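MutT/nudix family protein (Streptococcus pneumoniae, PDB 4HFQ) hydrolyses UDP-linked precursors of peptidoglycan biosynthesis, acting as a UDP-X diphosphatase of the Nudix hydrolase family. Local coordinates at the interface of chains A and B. Coordinates in Å, arbitrary orientation; residue numbers count along the deposited sequence, not the author numbering. Chains: chain A/B, MutT/nudix family protein.

Contact 1: the interface of chains A and B. Residues chain A 39, 42-43, 46; chain B 1, 6, 9, 13.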
# COMPACT_ATOMS: atom_id res chain seq x y z
N LEU A 39 3.72 -23.89 4.84
CA LEU A 39 4.05 -23.70 6.25
C LEU A 39 3.39 -22.46 6.84
O LEU A 39 2.95 -22.47 7.99
CB LEU A 39 5.55 -23.67 6.47
CG LEU A 39 6.17 -25.07 6.45
CD1 LEU A 39 7.62 -24.97 6.07
CD2 LEU A 39 6.00 -25.74 7.82
N GLU A 42 -0.12 -23.48 7.61
CA GLU A 42 -0.18 -24.35 8.79
C GLU A 42 0.01 -23.54 10.05
O GLU A 42 -0.69 -23.72 11.04
CB GLU A 42 0.86 -25.45 8.70
CG GLU A 42 0.57 -26.49 7.65
CD GLU A 42 1.75 -27.38 7.32
OE1 GLU A 42 2.69 -27.48 8.14
OE2 GLU A 42 1.73 -27.98 6.22
N MET A 43 0.96 -22.62 10.02
CA MET A 43 1.26 -21.80 11.17
C MET A 43 0.10 -20.87 11.50
O MET A 43 -0.27 -20.74 12.67
CB MET A 43 2.56 -21.02 10.96
CG MET A 43 2.91 -20.13 12.15
SD MET A 43 4.47 -19.32 11.92
CE MET A 43 3.99 -18.09 10.76
N GLN A 46 -2.69 -22.72 13.26
CA GLN A 46 -2.38 -23.02 14.66
C GLN A 46 -2.31 -21.77 15.53
O GLN A 46 -2.61 -21.83 16.72
CB GLN A 46 -1.08 -23.82 14.78
CG GLN A 46 -0.98 -24.66 16.05
CD GLN A 46 -2.11 -25.67 16.18
OE1 GLN A 46 -2.60 -26.21 15.18
NE2 GLN A 46 -2.53 -25.93 17.41
N MET B 1 -1.22 -20.72 20.66
CA MET B 1 -0.13 -21.60 20.16
C MET B 1 0.99 -21.54 21.16
O MET B 1 1.31 -20.47 21.66
CB MET B 1 0.39 -21.15 18.78
CG MET B 1 1.52 -22.04 18.22
SD MET B 1 2.13 -21.71 16.54
CE MET B 1 2.46 -19.96 16.61
N PHE B 6 5.52 -22.96 17.73
CA PHE B 6 6.00 -21.82 16.96
C PHE B 6 7.42 -22.09 16.48
O PHE B 6 7.71 -21.91 15.29
CB PHE B 6 5.93 -20.57 17.86
CG PHE B 6 6.00 -19.24 17.13
CD1 PHE B 6 5.94 -19.14 15.74
CD2 PHE B 6 6.09 -18.08 17.88
CE1 PHE B 6 6.01 -17.89 15.12
CE2 PHE B 6 6.14 -16.83 17.27
CZ PHE B 6 6.11 -16.74 15.89
N TYR B 9 7.51 -24.45 13.47
CA TYR B 9 7.20 -23.85 12.17
C TYR B 9 8.34 -22.99 11.70
O TYR B 9 8.70 -23.02 10.52
CB TYR B 9 5.88 -23.06 12.23
CG TYR B 9 4.67 -23.95 12.37
CD1 TYR B 9 4.38 -24.93 11.41
CD2 TYR B 9 3.83 -23.85 13.48
CE1 TYR B 9 3.27 -25.76 11.55
CE2 TYR B 9 2.73 -24.68 13.62
CZ TYR B 9 2.46 -25.62 12.65
OH TYR B 9 1.36 -26.46 12.78
N MET B 13 10.63 -23.46 8.26
CA MET B 13 10.76 -22.41 7.26
C MET B 13 12.20 -21.97 7.07
O MET B 13 12.62 -21.69 5.94
CB MET B 13 9.89 -21.22 7.63
CG MET B 13 8.39 -21.53 7.51
SD MET B 13 7.31 -20.10 7.69
CE MET B 13 7.44 -19.86 9.41
O HOH W 1 1.40 -28.47 10.78
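Helix 27-47 of chain A packs against helix 3-23 of chain B, both from the N-terminal helical region that this Nudix hydrolase shares with hydrolases of X-linked nucleoside diphosphates. The ring of B:Tyr9 lies on the chain A helix between A:Leu39, A:Glu42, A:Met43 and A:Gln46. The backbone of A:Met43 supports one face of this ring: its CA sits over the centre, 3.9 Å above the plane. With CG of B:Tyr9 anti to its own carbonyl carbon (chi1 -70°), the phenol crosses the chain A helix, its OH ending by the backbone O of A:Glu42. A:Leu39 CD2 meets the ring at CD1, and the aliphatic CB of A:Glu42 lies 3.7 Å from CE1 of B:Tyr9, the two side chains meeting nearly at right angles. The A:Glu42 carboxylate is turned 62° from the ring plane; water 1 joins the two polar ends, 3.1 Å from A:Glu42 OE1 and 2.8 Å from the phenol OH of B:Tyr9. That water lies at the ring edge, in its plane. A:Met43 runs past B:Tyr9 in the opposite direction, extended from the backbone through CG and SD (chi1 180°) before its methyl turns aside. Its thioether SD thereby comes to 3.8 Å from the ring atom CE1 of B:Phe6 and 3.9 Å from the methyl CE of B:Met13. B:Met13 also slides antiparallel along A:Leu39, with its CG 3.7 Å from A:Leu39 CB and close to the CD1 branch as well. At the other end, CB of A:Gln46 lies near CE2 and OH of B:Tyr9, tilted above the ring plane on the A:Met43 side. The backbone O of A:Gln46 touches CB of the N-terminal B:Met1 at 3.7 Å.

Contact 2: the interface of chains A and B. Residues chain A 99, 143; chain B 64-67.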
# COMPACT_ATOMS: atom_id res chain seq x y z
N PHE A 99 -12.97 -0.52 -0.64
CA PHE A 99 -11.78 -0.82 -1.42
C PHE A 99 -11.87 -0.16 -2.80
O PHE A 99 -12.97 0.08 -3.33
CB PHE A 99 -11.50 -2.35 -1.48
CG PHE A 99 -12.44 -3.11 -2.35
CD1 PHE A 99 -12.18 -3.25 -3.71
CD2 PHE A 99 -13.57 -3.74 -1.82
CE1 PHE A 99 -13.04 -3.97 -4.53
CE2 PHE A 99 -14.44 -4.46 -2.64
CZ PHE A 99 -14.18 -4.57 -4.00
N TYR A 143 -3.40 -1.76 3.70
CA TYR A 143 -4.00 -0.81 2.77
C TYR A 143 -3.32 0.54 2.82
O TYR A 143 -2.85 0.98 3.87
CB TYR A 143 -5.49 -0.58 3.09
CG TYR A 143 -6.37 -1.77 2.83
CD1 TYR A 143 -6.51 -2.79 3.76
CD2 TYR A 143 -7.11 -1.87 1.65
CE1 TYR A 143 -7.32 -3.89 3.51
CE2 TYR A 143 -7.94 -2.95 1.40
CZ TYR A 143 -8.04 -3.96 2.34
OH TYR A 143 -8.86 -5.05 2.06
N ALA B 64 -10.64 -10.14 1.38
CA ALA B 64 -9.88 -9.14 0.64
C ALA B 64 -10.21 -9.26 -0.84
O ALA B 64 -10.40 -10.37 -1.37
CB ALA B 64 -8.39 -9.34 0.86
N TYR B 65 -10.26 -8.12 -1.52
CA TYR B 65 -10.54 -8.09 -2.94
C TYR B 65 -9.40 -7.41 -3.66
O TYR B 65 -8.72 -6.56 -3.09
CB TYR B 65 -11.84 -7.35 -3.22
CG TYR B 65 -13.02 -8.03 -2.58
CD1 TYR B 65 -13.65 -9.09 -3.22
CD2 TYR B 65 -13.48 -7.64 -1.32
CE1 TYR B 65 -14.73 -9.74 -2.63
CE2 TYR B 65 -14.56 -8.27 -0.72
CZ TYR B 65 -15.18 -9.32 -1.38
OH TYR B 65 -16.26 -9.97 -0.80
N ALA B 66 -9.16 -7.81 -4.91
CA ALA B 66 -8.16 -7.16 -5.73
C ALA B 66 -8.47 -5.67 -5.95
O ALA B 66 -9.62 -5.25 -6.11
CB ALA B 66 -7.99 -7.88 -7.06
N THR B 67 -7.41 -4.88 -5.90
CA THR B 67 -7.49 -3.45 -6.17
C THR B 67 -6.42 -3.10 -7.19
O THR B 67 -5.57 -3.93 -7.52
CB THR B 67 -7.27 -2.61 -4.86
OG1 THR B 67 -5.88 -2.56 -4.49
CG2 THR B 67 -8.09 -3.18 -3.69
O HOH W 2 -9.86 -5.52 -0.59
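Strand 97-99 and the start of strand 143-153 in chain A meet the loop of chain B that runs from B:Ala64 to B:Thr67, just before strand 69-75. A:Phe99 at the end of its strand makes the main apolar contact. The methylene CB of B:Tyr65 sits over one face of the A:Phe99 ring, 3.8 Å from the centroid and displaced toward the rim, a CH-pi contact. The B:Tyr65 ring runs on beside this face, nearly parallel to the phenyl plane (within 20°) but shifted, with its CD2 3.6 Å from A:Phe99 CE2. With chi1 at 74°, CG of A:Phe99 lies between its backbone N and carbonyl carbon, and the ring projects toward the loop. On the CD1 side of the phenyl ring, the methyl CG2 of B:Thr67 approaches at 4.1 Å from A:Phe99 CD1, and the carbonyl O of B:Ala66 lies 4.0 Å from A:Phe99 CE1, tilted off the ring plane on the B:Tyr65 side. A:Tyr143 contributes through its phenol end, whose OH lies 4.5 Å from CA of B:Ala64 and meets the loop backbone through water 2. This water lies at the edge of the A:Tyr143 ring, in its plane, 2.9 Å from the phenol OH. On the loop side it receives a nearly straight bond from the backbone N of B:Tyr65 (2.8 Å, 165° at the hydrogen) and lies 2.9 Å from the carbonyl O of B:Tyr65.

About 26 Å separates the C-alpha centres of contact 1 and contact 2, which share no residue or secondary-structure element. Contact 1 joins the N-terminal helices of the two chains, whereas contact 2 joins Nudix-region strands of chain A to the loop of chain B between helix 52-59 and strand 69-75. The chains therefore touch through both regions, which probably helps to fix how the helices sit relative to the Nudix part. Two-fold symmetry repeats each contact with the chains exchanged. Contacts at separate places would be consistent with a stable dimer, although the structure alone does not show that this pair forms in solution.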